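Local coordinates for CLIP-associating protein (Drosophila melanogaster, PDB 4G3A), which tracks microtubule plus ends, promotes the stabilisation of dynamic microtubules and is required for mitotic spindle formation, represented here by its N-terminal TOG-like domain, at residues A[29-34]-A[52-57]; A[48-53]-A[74-79]; A[147-152]-A[185-190]. All coordinates share one frame; numbering follows the deposited sequence.

The chain is a monomeric, all-helical TOG-like domain with HEAT repeats, and all three contacts are apolar packing between its helices. Interactions 1 and 2 form one continuous patch near the N-terminal end: both use helix 47-58, share D52 and G53, and have centres 8 Å apart. They join directly where L54 CD1 meets L76 CD1 at 3.8 Å. Interaction 3 lies on the opposite side of the chain's centre, its centre 30 Å from that of interaction 1 and 29 Å from that of interaction 2. Its nearest atoms are about 18 Å from interaction 1 and about 13 Å from interaction 2, so it is a separate contact farther along the same solenoid.

Interaction 1: residues A[29-34]-A[52-57]; sequences EDLVTF and DGLMPW
L31 meets L54 and W57 where two helices of the HEAT-repeat solenoid, 21-36 and 47-58, pack in the TOG-like domain. They run in broadly opposite directions, and the closest pair of CA atoms, those of L31 and L54, is still 10.4 Å apart, so side chains alone bridge the gap. On one side the bridge is a single methyl. L31 CG stands anti to the backbone N (chi1 -159°), and the extended chain brings CD1 forward. This methyl lies 3.7 Å from L54 CD2 and 4.0 Å from W57 CZ3. The leucine side chains cross at a slant, and the approach to the indole is oblique too, toward the six-membered ring at CZ3. One face of the W57 ring has G53 O of its own helix 4.1 Å above the plane, offset toward the rim. L54 and W57 sit one helical turn apart, with L54 CD2 itself 4.0 Å from W57 CE3; the three groups therefore form a closed apolar triangle, all of it buried. The two segments bury 93 Å² between them, and other helices complete the surroundings: M16 of helix 9-18 touches both L54 and W57, while F12 touches L31. The same turn of helix 47-58 contains P56, whose N makes no bond to the preceding turn and marks a kink. On helix 21-36, E29 O takes two donors, T33 N at 3.0 Å and T33 OG1 at 3.1 Å. They arrive from opposite faces of the carbonyl plane, the hydroxyl oxygen 36° out of it with a C=O...OG1 angle of 139°.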
loop_
_atom_site.group_PDB
_atom_site.type_symbol
_atom_site.label_atom_id
_atom_site.label_comp_id
_atom_site.label_asym_id
_atom_site.label_seq_id
_atom_site.Cartn_x
_atom_site.Cartn_y
_atom_site.Cartn_z
ATOM N N GLU A 29 8.967 -14.865 -12.715
ATOM C CA GLU A 29 8.375 -14.203 -13.869
ATOM C C GLU A 29 7.253 -15.049 -14.461
ATOM O O GLU A 29 6.198 -14.534 -14.823
ATOM C CB GLU A 29 9.437 -13.911 -14.930
ATOM C CG GLU A 29 9.026 -12.847 -15.940
ATOM C CD GLU A 29 9.955 -12.789 -17.138
ATOM O OE1 GLU A 29 11.074 -13.341 -17.053
ATOM O OE2 GLU A 29 9.565 -12.194 -18.166
ATOM N N ASP A 30 7.480 -16.355 -14.548
ATOM C CA ASP A 30 6.493 -17.249 -15.139
ATOM C C ASP A 30 5.266 -17.416 -14.258
ATOM O O ASP A 30 4.144 -17.471 -14.758
ATOM C CB ASP A 30 7.116 -18.608 -15.445
ATOM C CG ASP A 30 8.160 -18.533 -16.538
ATOM O OD1 ASP A 30 8.063 -17.613 -17.382
ATOM O OD2 ASP A 30 9.072 -19.392 -16.551
ATOM N N LEU A 31 5.483 -17.496 -12.948
ATOM C CA LEU A 31 4.380 -17.552 -11.991
ATOM C C LEU A 31 3.435 -16.373 -12.224
ATOM O O LEU A 31 2.226 -16.554 -12.389
ATOM C CB LEU A 31 4.912 -17.539 -10.551
ATOM C CG LEU A 31 4.031 -18.055 -9.401
ATOM C CD1 LEU A 31 4.555 -17.589 -8.053
ATOM C CD2 LEU A 31 2.635 -17.589 -9.560
ATOM N N VAL A 32 3.985 -15.164 -12.243
ATOM C CA VAL A 32 3.170 -13.977 -12.494
ATOM C C VAL A 32 2.434 -14.070 -13.841
ATOM O O VAL A 32 1.229 -13.834 -13.923
ATOM C CB VAL A 32 4.006 -12.684 -12.427
ATOM C CG1 VAL A 32 3.155 -11.491 -12.822
ATOM C CG2 VAL A 32 4.575 -12.494 -11.029
ATOM N N THR A 33 3.160 -14.439 -14.892
ATOM C CA THR A 33 2.544 -14.625 -16.200
ATOM C C THR A 33 1.384 -15.609 -16.123
ATOM O O THR A 33 0.306 -15.362 -16.663
ATOM C CB THR A 33 3.558 -15.135 -17.228
ATOM O OG1 THR A 33 4.541 -14.120 -17.467
ATOM C CG2 THR A 33 2.863 -15.484 -18.536
ATOM N N PHE A 34 1.612 -16.723 -15.441
ATOM C CA PHE A 34 0.606 -17.768 -15.306
ATOM C C PHE A 34 -0.658 -17.236 -14.641
ATOM O O PHE A 34 -1.757 -17.390 -15.167
ATOM C CB PHE A 34 1.173 -18.936 -14.492
ATOM C CG PHE A 34 0.199 -20.061 -14.285
ATOM C CD1 PHE A 34 0.171 -21.139 -15.159
ATOM C CD2 PHE A 34 -0.687 -20.043 -13.218
ATOM C CE1 PHE A 34 -0.725 -22.182 -14.975
ATOM C CE2 PHE A 34 -1.588 -21.080 -13.026
ATOM C CZ PHE A 34 -1.602 -22.155 -13.903
ATOM N N ASP A 52 2.851 -19.580 1.470
ATOM C CA ASP A 52 4.053 -19.841 2.249
ATOM C C ASP A 52 5.286 -19.723 1.361
ATOM O O ASP A 52 6.309 -19.179 1.777
ATOM C CB ASP A 52 3.994 -21.229 2.892
ATOM C CG ASP A 52 2.825 -21.386 3.853
ATOM O OD1 ASP A 52 2.312 -20.362 4.355
ATOM O OD2 ASP A 52 2.422 -22.542 4.108
ATOM N N GLY A 53 5.176 -20.225 0.135
ATOM C CA GLY A 53 6.287 -20.202 -0.803
ATOM C C GLY A 53 6.693 -18.799 -1.221
ATOM O O GLY A 53 7.875 -18.518 -1.420
ATOM N N LEU A 54 5.712 -17.916 -1.367
ATOM C CA LEU A 54 5.980 -16.554 -1.807
ATOM C C LEU A 54 6.692 -15.745 -0.718
ATOM O O LEU A 54 7.386 -14.768 -1.006
ATOM C CB LEU A 54 4.672 -15.857 -2.199
ATOM C CG LEU A 54 3.990 -16.351 -3.473
ATOM C CD1 LEU A 54 2.597 -15.765 -3.596
ATOM C CD2 LEU A 54 4.830 -16.005 -4.690
HETATM N N MSE A 55 6.511 -16.160 0.531
HETATM C CA MSE A 55 6.963 -15.375 1.678
HETATM C C MSE A 55 8.474 -15.118 1.720
HETATM O O MSE A 55 8.896 -13.986 1.941
HETATM C CB MSE A 55 6.449 -15.979 2.988
HETATM C CG MSE A 55 4.944 -15.838 3.159
HETATM SE SE MSE A 55 4.365 -13.963 3.066
HETATM C CE MSE A 55 5.593 -13.254 4.405
ATOM N N PRO A 56 9.294 -16.164 1.508
ATOM C CA PRO A 56 10.743 -15.929 1.433
ATOM C C PRO A 56 11.143 -15.004 0.279
ATOM O O PRO A 56 12.149 -14.305 0.377
ATOM C CB PRO A 56 11.314 -17.336 1.216
ATOM C CG PRO A 56 10.309 -18.237 1.836
ATOM C CD PRO A 56 8.972 -17.602 1.564
ATOM N N TRP A 57 10.378 -15.015 -0.807
ATOM C CA TRP A 57 10.641 -14.118 -1.923
ATOM C C TRP A 57 10.340 -12.680 -1.479
ATOM O O TRP A 57 11.137 -11.758 -1.668
ATOM C CB TRP A 57 9.741 -14.478 -3.107
ATOM C CG TRP A 57 10.076 -15.775 -3.809
ATOM C CD1 TRP A 57 10.957 -16.734 -3.399
ATOM C CD2 TRP A 57 9.526 -16.240 -5.051
ATOM N NE1 TRP A 57 10.987 -17.771 -4.309
ATOM C CE2 TRP A 57 10.121 -17.490 -5.332
ATOM C CE3 TRP A 57 8.589 -15.720 -5.953
ATOM C CZ2 TRP A 57 9.810 -18.222 -6.474
ATOM C CZ3 TRP A 57 8.282 -16.452 -7.089
ATOM C CH2 TRP A 57 8.889 -17.691 -7.338
#

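Interaction 2: residues A[48-53]-A[74-79]; sequences GFLIDG and SELIKR
Different first torsions in L50 and L76 bring their methyl groups together: CG of L50 is anti to its backbone N (chi1 177°), whereas CG of L76 is anti to its carbonyl carbon and lies beside the N (chi1 -65°). Each chain leaves its own helix toward the other, and the two cross at a slant, with L50 CD2 3.9 Å from L76 CD2 and 4.1 Å from L76 CD1. I51 starts out less directly, but its CG1 lies on the side of the backbone N and a bend at the second torsion turns CD1 inward, to 3.9 Å from L76 CD1. Here the two side chains slide past one another in opposite directions. L76 thus divides its branches: CD2 meets L50 alone, while CD1 serves both L50 and I51. It contributes 55 of the 106 Å² covered between the segments, about as much as L50 and I51 together. The nearest CA atoms, of I51 and L76, are 9.4 Å apart, a spacing filled by branched apolar chains. All three residues are buried, and the layer continues beyond them: L50 also packs on L9, I13 and M16 of helix 9-18, and L76 on L35 of helix 21-36. Polar groups keep to other faces of helix 63-80. K78 NZ forms a salt bridge with E75 OE2 at 2.9 Å, reaching the syn side of the carboxylate but 32° out of its plane, and R79 binds the backbone oxygens of L35 and N40. Helices 47-58 and 63-80, running in broadly opposite directions, make up the helical hairpin of HEAT 1, and this leucine-isoleucine cluster is part of the interface inside that repeat.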
loop_
_atom_site.group_PDB
_atom_site.type_symbol
_atom_site.label_atom_id
_atom_site.label_comp_id
_atom_site.label_asym_id
_atom_site.label_seq_id
_atom_site.Cartn_x
_atom_site.Cartn_y
_atom_site.Cartn_z
ATOM N N GLY A 48 -2.493 -22.268 0.585
ATOM C CA GLY A 48 -1.582 -21.852 1.635
ATOM C C GLY A 48 -0.139 -22.188 1.312
ATOM O O GLY A 48 0.778 -21.460 1.687
ATOM N N PHE A 49 0.066 -23.295 0.605
ATOM C CA PHE A 49 1.409 -23.698 0.205
ATOM C C PHE A 49 2.050 -22.674 -0.725
ATOM O O PHE A 49 3.252 -22.425 -0.654
ATOM C CB PHE A 49 1.396 -25.067 -0.480
ATOM C CG PHE A 49 1.266 -26.222 0.467
ATOM C CD1 PHE A 49 2.127 -26.355 1.543
ATOM C CD2 PHE A 49 0.303 -27.195 0.260
ATOM C CE1 PHE A 49 2.015 -27.426 2.408
ATOM C CE2 PHE A 49 0.187 -28.268 1.119
ATOM C CZ PHE A 49 1.044 -28.384 2.195
ATOM N N LEU A 50 1.249 -22.091 -1.611
ATOM C CA LEU A 50 1.776 -21.076 -2.513
ATOM C C LEU A 50 2.081 -19.811 -1.730
ATOM O O LEU A 50 3.112 -19.172 -1.947
ATOM C CB LEU A 50 0.804 -20.780 -3.654
ATOM C CG LEU A 50 1.299 -19.671 -4.588
ATOM C CD1 LEU A 50 2.658 -20.032 -5.167
ATOM C CD2 LEU A 50 0.295 -19.403 -5.695
ATOM N N ILE A 51 1.181 -19.459 -0.817
ATOM C CA ILE A 51 1.372 -18.295 0.052
ATOM C C ILE A 51 2.658 -18.418 0.851
ATOM O O ILE A 51 3.460 -17.487 0.895
ATOM C CB ILE A 51 0.214 -18.123 1.037
ATOM C CG1 ILE A 51 -1.099 -17.958 0.275
ATOM C CG2 ILE A 51 0.480 -16.933 1.974
ATOM C CD1 ILE A 51 -1.129 -16.732 -0.648
ATOM N N ASP A 52 2.851 -19.580 1.470
ATOM C CA ASP A 52 4.053 -19.841 2.249
ATOM C C ASP A 52 5.286 -19.723 1.361
ATOM O O ASP A 52 6.309 -19.179 1.777
ATOM C CB ASP A 52 3.994 -21.229 2.892
ATOM C CG ASP A 52 2.825 -21.386 3.853
ATOM O OD1 ASP A 52 2.312 -20.362 4.355
ATOM O OD2 ASP A 52 2.422 -22.542 4.108
ATOM N N GLY A 53 5.176 -20.225 0.135
ATOM C CA GLY A 53 6.287 -20.202 -0.803
ATOM C C GLY A 53 6.693 -18.799 -1.221
ATOM O O GLY A 53 7.875 -18.518 -1.420
ATOM N N SER A 74 -0.677 -9.724 -5.971
ATOM C CA SER A 74 -1.712 -8.937 -6.637
ATOM C C SER A 74 -2.611 -9.833 -7.498
ATOM O O SER A 74 -3.839 -9.690 -7.491
ATOM C CB SER A 74 -1.096 -7.809 -7.470
ATOM O OG SER A 74 -0.848 -6.664 -6.664
ATOM N N GLU A 75 -2.003 -10.767 -8.230
ATOM C CA GLU A 75 -2.780 -11.664 -9.090
ATOM C C GLU A 75 -3.682 -12.611 -8.290
ATOM O O GLU A 75 -4.831 -12.833 -8.662
ATOM C CB GLU A 75 -1.867 -12.441 -10.050
ATOM C CG GLU A 75 -1.151 -11.541 -11.043
ATOM C CD GLU A 75 -2.104 -10.613 -11.785
ATOM O OE1 GLU A 75 -3.192 -11.072 -12.211
ATOM O OE2 GLU A 75 -1.770 -9.417 -11.938
ATOM N N LEU A 76 -3.173 -13.143 -7.182
ATOM C CA LEU A 76 -3.995 -13.957 -6.280
ATOM C C LEU A 76 -5.149 -13.149 -5.686
ATOM O O LEU A 76 -6.277 -13.643 -5.573
ATOM C CB LEU A 76 -3.148 -14.550 -5.149
ATOM C CG LEU A 76 -2.072 -15.560 -5.560
ATOM C CD1 LEU A 76 -1.100 -15.819 -4.415
ATOM C CD2 LEU A 76 -2.707 -16.861 -6.035
ATOM N N ILE A 77 -4.864 -11.903 -5.306
ATOM C CA ILE A 77 -5.904 -11.030 -4.782
ATOM C C ILE A 77 -6.997 -10.862 -5.828
ATOM O O ILE A 77 -8.179 -10.976 -5.518
ATOM C CB ILE A 77 -5.347 -9.643 -4.409
ATOM C CG1 ILE A 77 -4.479 -9.736 -3.158
ATOM C CG2 ILE A 77 -6.474 -8.649 -4.179
ATOM C CD1 ILE A 77 -3.517 -8.590 -3.051
ATOM N N LYS A 78 -6.599 -10.582 -7.067
ATOM C CA LYS A 78 -7.567 -10.409 -8.146
ATOM C C LYS A 78 -8.416 -11.659 -8.361
ATOM O O LYS A 78 -9.623 -11.562 -8.563
ATOM C CB LYS A 78 -6.867 -10.021 -9.444
ATOM C CG LYS A 78 -6.240 -8.652 -9.407
ATOM C CD LYS A 78 -5.436 -8.417 -10.655
ATOM C CE LYS A 78 -4.436 -7.307 -10.448
ATOM N NZ LYS A 78 -3.620 -7.136 -11.679
ATOM N N ARG A 79 -7.790 -12.832 -8.300
ATOM C CA ARG A 79 -8.512 -14.089 -8.496
ATOM C C ARG A 79 -9.314 -14.503 -7.270
ATOM O O ARG A 79 -10.392 -15.084 -7.400
ATOM C CB ARG A 79 -7.549 -15.227 -8.832
ATOM C CG ARG A 79 -6.860 -15.102 -10.158
ATOM C CD ARG A 79 -6.029 -16.325 -10.397
ATOM N NE ARG A 79 -5.439 -16.325 -11.727
ATOM C CZ ARG A 79 -5.876 -17.066 -12.739
ATOM N NH1 ARG A 79 -6.914 -17.883 -12.581
ATOM N NH2 ARG A 79 -5.268 -16.989 -13.912
#

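Interaction 3: residues A[147-152]-A[185-190]; sequences EFLQTI and REAAIQ
The turn that presents L149 to A187 and A188 is closed by a 2.8 Å backbone bond from T151 N to E147 O, the shortest within these two helical segments. Across the contact nothing polar pairs; one methyl does the touching. L149 CG is anti to the carbonyl carbon (chi1 -69°), and its CD1 settles against the backbone of helix 182-199, 3.7 Å from A188 N and 3.8 Å from A188 CA. The N is met here in van der Waals packing. The same CD1 lies 3.9 Å from A187 CB and 4.2 Å from A188 CB, so it sits between the two alanine methyls and over the peptide that links them. The CA atoms of L149 and A188 are 6.8 Å apart, a close approach consistent with the small alanine side chains on this face. L176 and L177, from the loop ahead of helix 182-199, extend the apolar layer against L149 and A188 respectively. F148, on another face of helix 142-159, packs on helix 125-136. The two segments run in the same general direction. The contact sets helix 142-159 against helix 182-199 of HEAT 3, with helix 170-175 between them in the chain: the side-by-side packing of helices from neighbouring layers that builds the HEAT-type solenoid of a TOG domain.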
loop_
_atom_site.group_PDB
_atom_site.type_symbol
_atom_site.label_atom_id
_atom_site.label_comp_id
_atom_site.label_asym_id
_atom_site.label_seq_id
_atom_site.Cartn_x
_atom_site.Cartn_y
_atom_site.Cartn_z
ATOM N N GLU A 147 5.189 7.260 1.821
ATOM C CA GLU A 147 4.392 6.425 0.931
ATOM C C GLU A 147 2.990 6.220 1.499
ATOM O O GLU A 147 1.999 6.279 0.764
ATOM C CB GLU A 147 5.084 5.074 0.675
ATOM C CG GLU A 147 6.286 5.146 -0.257
ATOM C CD GLU A 147 5.893 5.436 -1.695
ATOM O OE1 GLU A 147 4.726 5.163 -2.067
ATOM O OE2 GLU A 147 6.751 5.930 -2.454
ATOM N N PHE A 148 2.909 5.986 2.805
ATOM C CA PHE A 148 1.618 5.767 3.428
ATOM C C PHE A 148 0.689 6.969 3.269
ATOM O O PHE A 148 -0.502 6.794 2.997
ATOM C CB PHE A 148 1.738 5.356 4.899
ATOM C CG PHE A 148 0.409 5.298 5.603
ATOM C CD1 PHE A 148 -0.607 4.487 5.110
ATOM C CD2 PHE A 148 0.160 6.087 6.727
ATOM C CE1 PHE A 148 -1.840 4.449 5.728
ATOM C CE2 PHE A 148 -1.078 6.047 7.359
ATOM C CZ PHE A 148 -2.070 5.226 6.861
ATOM N N LEU A 149 1.227 8.181 3.422
ATOM C CA LEU A 149 0.421 9.382 3.181
ATOM C C LEU A 149 -0.136 9.335 1.762
ATOM O O LEU A 149 -1.293 9.676 1.536
ATOM C CB LEU A 149 1.227 10.662 3.429
ATOM C CG LEU A 149 1.581 10.907 4.905
ATOM C CD1 LEU A 149 2.603 12.023 5.067
ATOM C CD2 LEU A 149 0.334 11.184 5.752
ATOM N N GLN A 150 0.676 8.874 0.815
ATOM C CA GLN A 150 0.233 8.783 -0.571
ATOM C C GLN A 150 -0.844 7.710 -0.736
ATOM O O GLN A 150 -1.765 7.862 -1.541
ATOM C CB GLN A 150 1.422 8.522 -1.498
ATOM C CG GLN A 150 1.062 8.497 -2.975
ATOM C CD GLN A 150 0.641 9.851 -3.498
ATOM O OE1 GLN A 150 -0.414 9.987 -4.133
ATOM N NE2 GLN A 150 1.456 10.869 -3.228
ATOM N N THR A 151 -0.733 6.625 0.032
ATOM C CA THR A 151 -1.759 5.590 0.006
ATOM C C THR A 151 -3.097 6.179 0.435
ATOM O O THR A 151 -4.140 5.863 -0.138
ATOM C CB THR A 151 -1.418 4.420 0.959
ATOM O OG1 THR A 151 -0.141 3.865 0.612
ATOM C CG2 THR A 151 -2.492 3.343 0.882
ATOM N N ILE A 152 -3.070 7.017 1.467
ATOM C CA ILE A 152 -4.285 7.687 1.920
ATOM C C ILE A 152 -4.859 8.559 0.808
ATOM O O ILE A 152 -6.065 8.528 0.516
ATOM C CB ILE A 152 -4.004 8.593 3.129
ATOM C CG1 ILE A 152 -3.625 7.759 4.355
ATOM C CG2 ILE A 152 -5.211 9.488 3.414
ATOM C CD1 ILE A 152 -3.190 8.604 5.552
ATOM N N ARG A 185 7.493 15.982 5.841
ATOM C CA ARG A 185 6.827 17.246 6.169
ATOM C C ARG A 185 6.074 17.761 4.948
ATOM O O ARG A 185 4.905 18.138 5.040
ATOM C CB ARG A 185 7.822 18.307 6.677
ATOM C CG ARG A 185 8.466 17.969 8.028
ATOM C CD ARG A 185 9.196 19.193 8.659
ATOM N NE ARG A 185 10.303 19.651 7.822
ATOM C CZ ARG A 185 11.560 19.214 7.918
ATOM N NH1 ARG A 185 11.898 18.310 8.832
ATOM N NH2 ARG A 185 12.490 19.689 7.100
ATOM N N GLU A 186 6.743 17.766 3.799
ATOM C CA GLU A 186 6.131 18.229 2.555
ATOM C C GLU A 186 4.987 17.339 2.058
ATOM O O GLU A 186 3.997 17.840 1.530
ATOM C CB GLU A 186 7.193 18.439 1.473
ATOM C CG GLU A 186 8.086 19.638 1.780
ATOM C CD GLU A 186 9.070 19.961 0.675
ATOM O OE1 GLU A 186 9.369 19.062 -0.140
ATOM O OE2 GLU A 186 9.550 21.117 0.625
ATOM N N ALA A 187 5.122 16.028 2.240
ATOM C CA ALA A 187 4.062 15.079 1.896
ATOM C C ALA A 187 2.824 15.293 2.764
ATOM O O ALA A 187 1.694 15.172 2.297
ATOM C CB ALA A 187 4.564 13.655 2.068
ATOM N N ALA A 188 3.053 15.582 4.042
ATOM C CA ALA A 188 1.970 15.789 4.990
ATOM C C ALA A 188 1.155 17.014 4.560
ATOM O O ALA A 188 -0.079 17.007 4.618
ATOM C CB ALA A 188 2.532 15.978 6.396
ATOM N N ILE A 189 1.859 18.058 4.131
ATOM C CA ILE A 189 1.211 19.268 3.630
ATOM C C ILE A 189 0.312 18.934 2.453
ATOM O O ILE A 189 -0.876 19.238 2.467
ATOM C CB ILE A 189 2.238 20.323 3.171
ATOM C CG1 ILE A 189 3.043 20.831 4.365
ATOM C CG2 ILE A 189 1.530 21.485 2.483
ATOM C CD1 ILE A 189 4.239 21.666 3.985
ATOM N N GLN A 190 0.891 18.308 1.436
ATOM C CA GLN A 190 0.120 17.960 0.253
ATOM C C GLN A 190 -1.050 17.029 0.569
ATOM O O GLN A 190 -2.097 17.122 -0.075
ATOM C CB GLN A 190 1.007 17.367 -0.844
ATOM C CG GLN A 190 0.327 17.344 -2.197
ATOM C CD GLN A 190 -0.128 18.730 -2.620
ATOM O OE1 GLN A 190 0.487 19.733 -2.257
ATOM N NE2 GLN A 190 -1.209 18.795 -3.380
#